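Local coordinates for protein kojibiose phosphorylase (Gut metagenome, PDB 6W0P) that belongs to glycoside hydrolase family 65, whose members join a beta-sandwich N-terminal domain to a helical (alpha/alpha)6-barrel catalytic domain, at residues Ser363-Ala368 with Lys432-His437; Asp370-Arg375 with Phe424-His429; Lys438-Tyr443 with Lys507-Asp512. One frame throughout, in Å; residues are numbered along the deposited sequence.

Contact 1: residues Ser363-Ala368 with Lys432-His437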
loop_
_atom_site.group_PDB
_atom_site.type_symbol
_atom_site.label_atom_id
_atom_site.label_comp_id
_atom_site.label_asym_id
_atom_site.label_seq_id
_atom_site.Cartn_x
_atom_site.Cartn_y
_atom_site.Cartn_z
ATOM N N SER A 363 26.486 26.989 -16.731
ATOM C CA SER A 363 27.796 26.403 -17.127
ATOM C C SER A 363 27.760 25.773 -18.517
ATOM O O SER A 363 28.802 25.768 -19.141
ATOM C CB SER A 363 28.314 25.400 -16.123
ATOM O OG SER A 363 27.482 24.254 -16.041
ATOM N N ASN A 364 26.653 25.204 -18.980
ATOM C CA ASN A 364 26.698 24.307 -20.168
ATOM C C ASN A 364 25.307 24.215 -20.790
ATOM O O ASN A 364 24.510 23.357 -20.360
ATOM C CB ASN A 364 27.250 22.943 -19.762
ATOM C CG ASN A 364 27.447 21.970 -20.902
ATOM O OD1 ASN A 364 27.093 22.272 -22.043
ATOM N ND2 ASN A 364 27.992 20.791 -20.580
ATOM N N GLN A 365 25.036 25.040 -21.796
ATOM C CA GLN A 365 23.685 25.107 -22.406
ATOM C C GLN A 365 23.250 23.737 -22.936
ATOM O O GLN A 365 22.048 23.409 -22.847
ATOM C CB GLN A 365 23.634 26.094 -23.562
ATOM C CG GLN A 365 22.212 26.286 -24.056
ATOM C CD GLN A 365 22.160 27.265 -25.191
ATOM O OE1 GLN A 365 23.143 27.950 -25.469
ATOM N NE2 GLN A 365 21.017 27.316 -25.853
ATOM N N GLU A 366 24.171 23.003 -23.537
ATOM C CA GLU A 366 23.895 21.698 -24.187
ATOM C C GLU A 366 23.490 20.686 -23.100
ATOM O O GLU A 366 22.564 19.894 -23.326
ATOM C CB GLU A 366 25.130 21.293 -24.999
ATOM C CG GLU A 366 24.911 20.124 -25.950
ATOM C CD GLU A 366 23.862 20.314 -27.048
ATOM O OE1 GLU A 366 23.437 21.478 -27.318
ATOM O OE2 GLU A 366 23.468 19.277 -27.648
ATOM N N ALA A 367 24.131 20.728 -21.934
ATOM C CA ALA A 367 23.738 19.894 -20.782
ATOM C C ALA A 367 22.338 20.308 -20.303
ATOM O O ALA A 367 21.483 19.407 -20.179
ATOM C CB ALA A 367 24.774 19.983 -19.693
ATOM N N ALA A 368 22.088 21.601 -20.076
ATOM C CA ALA A 368 20.760 22.116 -19.651
ATOM C C ALA A 368 19.687 21.661 -20.652
ATOM O O ALA A 368 18.669 21.107 -20.234
ATOM C CB ALA A 368 20.774 23.619 -19.528
ATOM N N LYS A 432 14.323 31.378 -19.965
ATOM C CA LYS A 432 14.649 32.610 -19.217
ATOM C C LYS A 432 16.165 32.863 -19.273
ATOM O O LYS A 432 16.549 34.022 -19.301
ATOM C CB LYS A 432 14.129 32.512 -17.784
ATOM C CG LYS A 432 14.405 33.747 -16.942
ATOM C CD LYS A 432 14.395 33.467 -15.466
ATOM C CE LYS A 432 13.115 33.867 -14.762
ATOM N NZ LYS A 432 13.251 33.657 -13.296
ATOM N N ILE A 433 16.997 31.824 -19.323
ATOM C CA ILE A 433 18.477 31.991 -19.391
ATOM C C ILE A 433 18.926 32.143 -20.853
ATOM O O ILE A 433 19.851 32.928 -21.083
ATOM C CB ILE A 433 19.191 30.829 -18.671
ATOM C CG1 ILE A 433 18.730 30.671 -17.219
ATOM C CG2 ILE A 433 20.696 30.994 -18.766
ATOM C CD1 ILE A 433 18.854 31.931 -16.377
ATOM N N TYR A 434 18.312 31.437 -21.807
ATOM C CA TYR A 434 18.837 31.296 -23.195
ATOM C C TYR A 434 17.881 31.768 -24.295
ATOM O O TYR A 434 18.327 31.847 -25.464
ATOM C CB TYR A 434 19.155 29.834 -23.461
ATOM C CG TYR A 434 20.371 29.396 -22.703
ATOM C CD1 TYR A 434 21.620 29.874 -23.058
ATOM C CD2 TYR A 434 20.269 28.537 -21.620
ATOM C CE1 TYR A 434 22.752 29.467 -22.373
ATOM C CE2 TYR A 434 21.390 28.122 -20.930
ATOM C CZ TYR A 434 22.632 28.588 -21.312
ATOM O OH TYR A 434 23.743 28.195 -20.643
ATOM N N ASN A 435 16.618 32.019 -23.961
ATOM C CA ASN A 435 15.550 32.391 -24.925
ATOM C C ASN A 435 15.791 31.682 -26.267
ATOM O O ASN A 435 15.936 32.379 -27.282
ATOM C CB ASN A 435 15.472 33.911 -25.060
ATOM C CG ASN A 435 14.190 34.332 -25.739
ATOM O OD1 ASN A 435 13.381 33.485 -26.110
ATOM N ND2 ASN A 435 13.999 35.634 -25.898
ATOM N N ASP A 436 15.815 30.346 -26.249
ATOM C CA ASP A 436 16.158 29.461 -27.390
ATOM C C ASP A 436 14.899 29.227 -28.235
ATOM O O ASP A 436 14.159 28.258 -27.973
ATOM C CB ASP A 436 16.765 28.165 -26.862
ATOM C CG ASP A 436 17.176 27.153 -27.917
ATOM O OD1 ASP A 436 16.744 27.306 -29.093
ATOM O OD2 ASP A 436 17.898 26.196 -27.539
ATOM N N HIS A 437 14.676 30.085 -29.236
ATOM C CA HIS A 437 13.451 30.088 -30.084
ATOM C C HIS A 437 13.240 28.720 -30.745
ATOM O O HIS A 437 12.091 28.243 -30.732
ATOM C CB HIS A 437 13.519 31.205 -31.127
ATOM C CG HIS A 437 12.184 31.611 -31.642
ATOM N ND1 HIS A 437 11.602 31.004 -32.735
ATOM C CD2 HIS A 437 11.321 32.554 -31.219
ATOM C CE1 HIS A 437 10.437 31.563 -32.972
ATOM N NE2 HIS A 437 10.242 32.511 -32.057
#

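Contact 2: residues Asp370-Arg375 with Phe424-His429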
loop_
_atom_site.group_PDB
_atom_site.type_symbol
_atom_site.label_atom_id
_atom_site.label_comp_id
_atom_site.label_asym_id
_atom_site.label_seq_id
_atom_site.Cartn_x
_atom_site.Cartn_y
_atom_site.Cartn_z
ATOM N N ASP A 370 19.787 19.216 -22.870
ATOM C CA ASP A 370 19.731 17.730 -22.935
ATOM C C ASP A 370 18.900 17.185 -21.774
ATOM O O ASP A 370 18.098 16.250 -22.018
ATOM C CB ASP A 370 21.120 17.105 -23.042
ATOM C CG ASP A 370 21.620 17.023 -24.480
ATOM O OD1 ASP A 370 20.880 17.478 -25.357
ATOM O OD2 ASP A 370 22.753 16.519 -24.717
ATOM N N LEU A 371 19.038 17.759 -20.575
ATOM C CA LEU A 371 18.185 17.394 -19.416
ATOM C C LEU A 371 16.704 17.530 -19.792
ATOM O O LEU A 371 15.944 16.597 -19.475
ATOM C CB LEU A 371 18.538 18.254 -18.202
ATOM C CG LEU A 371 19.788 17.800 -17.474
ATOM C CD1 LEU A 371 20.149 18.756 -16.352
ATOM C CD2 LEU A 371 19.601 16.400 -16.927
ATOM N N ILE A 372 16.297 18.610 -20.476
ATOM C CA ILE A 372 14.881 18.784 -20.921
ATOM C C ILE A 372 14.563 17.823 -22.082
ATOM O O ILE A 372 13.443 17.296 -22.103
ATOM C CB ILE A 372 14.602 20.248 -21.243
ATOM C CG1 ILE A 372 14.787 21.111 -19.997
ATOM C CG2 ILE A 372 13.223 20.428 -21.836
ATOM C CD1 ILE A 372 15.323 22.502 -20.295
ATOM N N MET A 373 15.515 17.539 -22.976
ATOM C CA MET A 373 15.278 16.659 -24.161
ATOM C C MET A 373 15.033 15.236 -23.662
ATOM O O MET A 373 14.212 14.489 -24.276
ATOM C CB MET A 373 16.465 16.652 -25.131
ATOM C CG MET A 373 16.609 17.921 -25.962
ATOM S SD MET A 373 15.115 18.486 -26.759
ATOM C CE MET A 373 14.714 17.062 -27.764
ATOM N N PHE A 374 15.674 14.868 -22.556
ATOM C CA PHE A 374 15.381 13.560 -21.935
ATOM C C PHE A 374 13.866 13.460 -21.756
ATOM O O PHE A 374 13.325 12.371 -22.018
ATOM C CB PHE A 374 16.105 13.341 -20.607
ATOM C CG PHE A 374 15.428 12.280 -19.782
ATOM C CD1 PHE A 374 15.476 10.947 -20.157
ATOM C CD2 PHE A 374 14.677 12.624 -18.674
ATOM C CE1 PHE A 374 14.840 9.972 -19.407
ATOM C CE2 PHE A 374 14.027 11.652 -17.933
ATOM C CZ PHE A 374 14.110 10.326 -18.301
ATOM N N ARG A 375 13.226 14.538 -21.290
ATOM C CA ARG A 375 11.764 14.577 -21.009
ATOM C C ARG A 375 10.978 14.630 -22.323
ATOM O O ARG A 375 9.927 14.004 -22.402
ATOM C CB ARG A 375 11.407 15.760 -20.104
ATOM C CG ARG A 375 12.070 15.697 -18.736
ATOM C CD ARG A 375 11.693 14.470 -17.908
ATOM N NE ARG A 375 12.053 14.651 -16.500
ATOM C CZ ARG A 375 11.758 13.824 -15.505
ATOM N NH1 ARG A 375 11.083 12.712 -15.726
ATOM N NH2 ARG A 375 12.145 14.114 -14.275
ATOM N N PHE A 424 7.560 21.752 -16.848
ATOM C CA PHE A 424 7.097 23.100 -17.269
ATOM C C PHE A 424 8.129 24.140 -16.799
ATOM O O PHE A 424 8.644 24.920 -17.638
ATOM C CB PHE A 424 5.710 23.436 -16.733
ATOM C CG PHE A 424 5.613 24.887 -16.336
ATOM C CD1 PHE A 424 5.747 25.891 -17.286
ATOM C CD2 PHE A 424 5.427 25.250 -15.017
ATOM C CE1 PHE A 424 5.737 27.228 -16.915
ATOM C CE2 PHE A 424 5.399 26.588 -14.648
ATOM C CZ PHE A 424 5.553 27.578 -15.596
ATOM N N TYR A 425 8.479 24.125 -15.510
ATOM C CA TYR A 425 9.414 25.113 -14.914
ATOM C C TYR A 425 10.805 25.036 -15.564
ATOM O O TYR A 425 11.405 26.085 -15.722
ATOM C CB TYR A 425 9.530 24.935 -13.403
ATOM C CG TYR A 425 10.299 26.041 -12.745
ATOM C CD1 TYR A 425 9.687 27.225 -12.401
ATOM C CD2 TYR A 425 11.656 25.908 -12.475
ATOM C CE1 TYR A 425 10.390 28.248 -11.792
ATOM C CE2 TYR A 425 12.375 26.925 -11.880
ATOM C CZ TYR A 425 11.742 28.103 -11.534
ATOM O OH TYR A 425 12.434 29.111 -10.920
ATOM N N ALA A 426 11.334 23.843 -15.841
ATOM C CA ALA A 426 12.620 23.671 -16.552
ATOM C C ALA A 426 12.548 24.364 -17.919
ATOM O O ALA A 426 13.481 25.118 -18.228
ATOM C CB ALA A 426 12.982 22.207 -16.689
ATOM N N ILE A 427 11.477 24.147 -18.699
ATOM C CA ILE A 427 11.326 24.790 -20.037
ATOM C C ILE A 427 11.402 26.305 -19.845
ATOM O O ILE A 427 12.243 26.947 -20.527
ATOM C CB ILE A 427 10.035 24.341 -20.733
ATOM C CG1 ILE A 427 10.118 22.888 -21.203
ATOM C CG2 ILE A 427 9.671 25.273 -21.877
ATOM C CD1 ILE A 427 8.757 22.254 -21.439
ATOM N N TYR A 428 10.582 26.838 -18.935
ATOM C CA TYR A 428 10.517 28.267 -18.540
ATOM C C TYR A 428 11.889 28.783 -18.077
ATOM O O TYR A 428 12.340 29.840 -18.543
ATOM C CB TYR A 428 9.463 28.438 -17.452
ATOM C CG TYR A 428 9.509 29.749 -16.717
ATOM C CD1 TYR A 428 9.000 30.914 -17.272
ATOM C CD2 TYR A 428 10.043 29.822 -15.439
ATOM C CE1 TYR A 428 9.045 32.122 -16.589
ATOM C CE2 TYR A 428 10.079 31.017 -14.737
ATOM C CZ TYR A 428 9.584 32.170 -15.315
ATOM O OH TYR A 428 9.634 33.325 -14.579
ATOM N N HIS A 429 12.561 28.066 -17.181
ATOM C CA HIS A 429 13.879 28.472 -16.631
ATOM C C HIS A 429 14.906 28.507 -17.769
ATOM O O HIS A 429 15.681 29.475 -17.868
ATOM C CB HIS A 429 14.267 27.558 -15.457
ATOM C CG HIS A 429 15.228 28.173 -14.500
ATOM N ND1 HIS A 429 15.720 27.481 -13.410
ATOM C CD2 HIS A 429 15.837 29.373 -14.505
ATOM C CE1 HIS A 429 16.568 28.262 -12.760
ATOM N NE2 HIS A 429 16.667 29.429 -13.415
#

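Contact 3: residues Lys438-Tyr443 with Lys507-Asp512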
loop_
_atom_site.group_PDB
_atom_site.type_symbol
_atom_site.label_atom_id
_atom_site.label_comp_id
_atom_site.label_asym_id
_atom_site.label_seq_id
_atom_site.Cartn_x
_atom_site.Cartn_y
_atom_site.Cartn_z
ATOM N N LYS A 438 14.302 28.130 -31.304
ATOM C CA LYS A 438 14.265 26.840 -32.043
ATOM C C LYS A 438 13.874 25.680 -31.118
ATOM O O LYS A 438 13.080 24.834 -31.543
ATOM C CB LYS A 438 15.613 26.567 -32.709
ATOM C CG LYS A 438 15.960 27.545 -33.821
ATOM C CD LYS A 438 16.629 26.906 -35.029
ATOM C CE LYS A 438 16.839 27.887 -36.173
ATOM N NZ LYS A 438 16.151 27.450 -37.415
ATOM N N PHE A 439 14.436 25.615 -29.910
ATOM C CA PHE A 439 14.032 24.622 -28.890
ATOM C C PHE A 439 12.518 24.743 -28.652
ATOM O O PHE A 439 11.844 23.699 -28.664
ATOM C CB PHE A 439 14.777 24.792 -27.566
ATOM C CG PHE A 439 14.115 23.983 -26.488
ATOM C CD1 PHE A 439 14.233 22.602 -26.480
ATOM C CD2 PHE A 439 13.263 24.584 -25.577
ATOM C CE1 PHE A 439 13.557 21.844 -25.539
ATOM C CE2 PHE A 439 12.598 23.820 -24.631
ATOM C CZ PHE A 439 12.739 22.451 -24.617
ATOM N N MET A 440 11.998 25.956 -28.431
ATOM C CA MET A 440 10.567 26.142 -28.082
ATOM C C MET A 440 9.705 25.689 -29.277
ATOM O O MET A 440 8.828 24.825 -29.079
ATOM C CB MET A 440 10.265 27.592 -27.684
ATOM C CG MET A 440 8.815 27.858 -27.297
ATOM S SD MET A 440 8.224 26.918 -25.848
ATOM C CE MET A 440 9.035 27.799 -24.515
ATOM N N GLN A 441 9.989 26.174 -30.488
ATOM C CA GLN A 441 9.222 25.816 -31.715
ATOM C C GLN A 441 9.255 24.296 -31.922
ATOM O O GLN A 441 8.192 23.698 -32.054
ATOM C CB GLN A 441 9.794 26.536 -32.940
ATOM C CG GLN A 441 9.001 26.315 -34.229
ATOM C CD GLN A 441 7.554 26.746 -34.127
ATOM O OE1 GLN A 441 7.231 27.934 -34.034
ATOM N NE2 GLN A 441 6.663 25.769 -34.140
ATOM N N ASN A 442 10.436 23.686 -31.947
ATOM C CA ASN A 442 10.600 22.272 -32.381
ATOM C C ASN A 442 10.146 21.298 -31.273
ATOM O O ASN A 442 9.747 20.181 -31.635
ATOM C CB ASN A 442 12.033 21.997 -32.848
ATOM C CG ASN A 442 12.441 22.822 -34.048
ATOM O OD1 ASN A 442 11.600 23.461 -34.669
ATOM N ND2 ASN A 442 13.713 22.788 -34.403
ATOM N N TYR A 443 10.170 21.703 -29.990
ATOM C CA TYR A 443 9.990 20.792 -28.822
ATOM C C TYR A 443 9.123 21.407 -27.713
ATOM O O TYR A 443 8.162 20.767 -27.277
ATOM C CB TYR A 443 11.356 20.384 -28.279
ATOM C CG TYR A 443 12.232 19.729 -29.310
ATOM C CD1 TYR A 443 11.883 18.503 -29.848
ATOM C CD2 TYR A 443 13.373 20.354 -29.792
ATOM C CE1 TYR A 443 12.655 17.893 -30.821
ATOM C CE2 TYR A 443 14.164 19.750 -30.757
ATOM C CZ TYR A 443 13.802 18.517 -31.272
ATOM O OH TYR A 443 14.570 17.899 -32.216
ATOM N N LYS A 507 3.341 35.548 -31.952
ATOM C CA LYS A 507 3.110 35.256 -33.385
ATOM C C LYS A 507 4.445 34.962 -34.077
ATOM O O LYS A 507 4.383 34.594 -35.258
ATOM C CB LYS A 507 2.303 36.388 -34.033
ATOM C CG LYS A 507 0.800 36.326 -33.748
ATOM C CD LYS A 507 0.342 37.155 -32.542
ATOM C CE LYS A 507 -0.919 36.618 -31.880
ATOM N NZ LYS A 507 -1.205 37.257 -30.565
ATOM N N THR A 508 5.589 35.038 -33.378
ATOM C CA THR A 508 6.896 34.561 -33.913
ATOM C C THR A 508 6.965 33.030 -33.823
ATOM O O THR A 508 7.864 32.461 -34.451
ATOM C CB THR A 508 8.107 35.246 -33.257
ATOM O OG1 THR A 508 8.226 34.795 -31.906
ATOM C CG2 THR A 508 8.032 36.760 -33.290
ATOM N N TYR A 509 6.049 32.387 -33.090
ATOM C CA TYR A 509 5.908 30.904 -33.037
ATOM C C TYR A 509 4.683 30.503 -33.860
ATOM O O TYR A 509 3.661 31.187 -33.776
ATOM C CB TYR A 509 5.776 30.381 -31.600
ATOM C CG TYR A 509 6.995 30.589 -30.730
ATOM C CD1 TYR A 509 8.148 29.841 -30.905
ATOM C CD2 TYR A 509 6.995 31.526 -29.708
ATOM C CE1 TYR A 509 9.264 30.035 -30.103
ATOM C CE2 TYR A 509 8.102 31.729 -28.896
ATOM C CZ TYR A 509 9.244 30.988 -29.099
ATOM O OH TYR A 509 10.338 31.216 -28.318
ATOM N N LYS A 510 4.798 29.413 -34.618
ATOM C CA LYS A 510 3.677 28.812 -35.382
ATOM C C LYS A 510 3.103 27.672 -34.540
ATOM O O LYS A 510 3.793 26.650 -34.369
ATOM C CB LYS A 510 4.139 28.375 -36.778
ATOM C CG LYS A 510 4.814 29.469 -37.608
ATOM C CD LYS A 510 3.968 30.734 -37.842
ATOM C CE LYS A 510 4.721 31.857 -38.533
ATOM N NZ LYS A 510 5.791 32.419 -37.668
ATOM N N THR A 511 1.898 27.893 -34.020
ATOM C CA THR A 511 1.198 27.043 -33.033
ATOM C C THR A 511 -0.054 26.453 -33.690
ATOM O O THR A 511 -1.122 26.546 -33.061
ATOM C CB THR A 511 0.851 27.882 -31.794
ATOM O OG1 THR A 511 -0.130 28.850 -32.177
ATOM C CG2 THR A 511 2.055 28.584 -31.197
ATOM N N ASP A 512 0.071 25.883 -34.898
ATOM C CA ASP A 512 -1.065 25.353 -35.702
ATOM C C ASP A 512 -0.956 23.830 -35.795
ATOM O O ASP A 512 -1.832 23.141 -35.270
ATOM C CB ASP A 512 -1.089 25.981 -37.100
ATOM C CG ASP A 512 -1.974 27.212 -37.229
ATOM O OD1 ASP A 512 -1.624 28.095 -38.039
ATOM O OD2 ASP A 512 -3.006 27.277 -36.533
HETATM O O HOH W 1 9.354 29.599 -35.196
#

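Contact 1: residues Ser363-Ala368 with Lys432-His437
Gln-365 lies flat across the ring of Tyr-434, and this stack carries most of the contact. The two side chains run past each other in opposite directions, Gln-365 reaching toward the Tyr-434 backbone while the phenol reaches toward the start of the helix that holds Gln-365. CG of Gln-365 stands almost exactly above the middle of the Tyr-434 ring, 3.5 Å from its centroid and 6° off the normal, a CH-pi contact. Farther along, the amide continues over the same face with its plane only 13° from that of the ring, and CD of Gln-365 comes to 3.4 Å from CD1 of Tyr-434. At the other end, CB of Gln-365 covers CZ of Tyr-434 at 3.5 Å. This long overlap needs a straight side chain: with CG trans to the backbone N (chi1 -173°) and chi2 fully extended, Gln-365 spans the ring from hydroxyl end to root. The opposite face of the phenol is met by CG2 of Ile-433, off-centre.

Beyond the ring, NE2 of Gln-365 donates to the hydroxyl of Tyr-430, which is also hydrogen-bonded to OD2 of Asp-436; the same carboxylate oxygen forms a salt bridge with Lys-369. Two helix ends meet here. Asn-364 is the N-cap of helix 365-376, its OD1 accepting a weak bond from Ala-367 N, whereas helix 418-434 stops at Tyr-434 and Asn-435 turns away with positive phi. The amide-on-ring stack thus joins the start of one helix to the end of the other at the surface of the helical catalytic domain, probably an (alpha/alpha)6 barrel as in other GH65 proteins.

Contact 2: residues Asp370-Arg375 with Phe424-His429
Ile-372 meets both Ala-426 and Ile-427, and it is the residue through which helix 365-376 touches helix 418-434 in this region. One residue earlier in the segment, Leu-371 faces another neighbour, packing on Leu-357 and Tyr-360 of helix 351-361. Ile-372 itself points toward helix 418-434, and its CA is the one nearest Ala-426, 6.9 Å from CA to CA. Its two branches divide the work. CG1, which lies beside the backbone N and trans to the carbonyl carbon (chi1 -62°), approaches the methyl of Ala-426, with 3.9 Å between Ile-372 CG1 and Ala-426 CB. From there CD1 of Ile-372 continues to the backbone, resting 3.8 Å from the carbonyl O of Ala-426. At 146°, chi2 of Ile-372 falls well short of full extension, and the same CD1 lies 4.1 Å from the carbonyl carbon C of Ala-426. The other branch, CG2 of Ile-372, turns to the next residue and lies 4.0 Å from CG1 of Ile-427, the two isoleucines passing at a slant.

This is helix-to-helix packing inside the (alpha/alpha)6-barrel expected of the GH65 catalytic domain, with a small alanine at the point of closest backbone approach. All three touching residues are buried, and no hydrogen bond crosses between the segments. Two helices close the flanks, 351-361 with Leu-357 against Ala-426, and 437-458 with Phe-439 against Ile-372 and with Met-447 and Leu-448 against Ile-427.

Arg-375 ends the segment: its NH2 forms a salt bridge with OE1 of Glu-353, and its side chain also touches Met-447.

Contact 3: residues Lys438-Tyr443 with Lys507-Asp512
OE1 of Gln-441 is gripped by two donors, the backbone N of Lys-510 at 2.9 Å and a water also 2.9 Å from OE1. Its amide partner completes a two-bond bridge: NE2 of Gln-441 donates to the carbonyl O of Lys-510 over 3.0 Å, nearly straight at 166°. One glutamine side chain thus reads the N-H and C=O of a single residue, much as a neighbouring beta strand would, and ties the loop 507-512, extended at Tyr-509 and Lys-510, to helix 437-458 on the outer side of the helical catalytic domain. N of Lys-510 is tilted 16° from the plane of the Gln-441 carbonyl; O of Lys-510 lies close to the Gln-441 amide plane, although NE2 is itself tilted from the Lys-510 carbonyl plane. Holding both ends of the amide fixes its rotation and assigns its oxygen and nitrogen. The group reaches the loop because the chain bends at chi2 (58°), with CG trans to the backbone N. The water also donates weakly to the carbonyl O of Thr-508, adding a second, looser link to the loop.

Beside this polar bridge lies an apolar one. Met-440 crosses Tyr-509 at about a right angle and sets its CG over a face of the ring, 4.0 Å from the centroid, a CH-pi contact displaced toward the hydroxyl side. The sulfur end of Met-440 leads away from the loop into the helices, where Tyr-499, Ile-503, Ile-427 and Met-431 pack against the side chain. Tyr-509 is buried too, touching Ile-503 and Met-431 and stacking with the ring of His-437. At its edge, in the ring plane, OE1 of Gln-441 stands 3.8 Å from CD1 of Tyr-509.

How the contacts relate
Contacts 1 and 2 join the same pair of helices, 365-376 and 418-434, with centres 10 Å apart, yet differ in chemistry. Contact 2 is buried and made by aliphatic side chains, with no hydrogen bond across, whereas contact 1, at the helix ends near the surface, relies on an amide-aromatic stack with polar groups alongside. Contact 3 lies farthest out, its centre about 30 Å from the centre of the chain, and alone has hydrogen bonds between its segments, made with the backbone of a loop. Helix 437-458 connects the set: it packs on contact 2, and at its start NE2 of His-437, from contact 1, makes a probable hydrogen bond with OG1 of Thr-508 in contact 3.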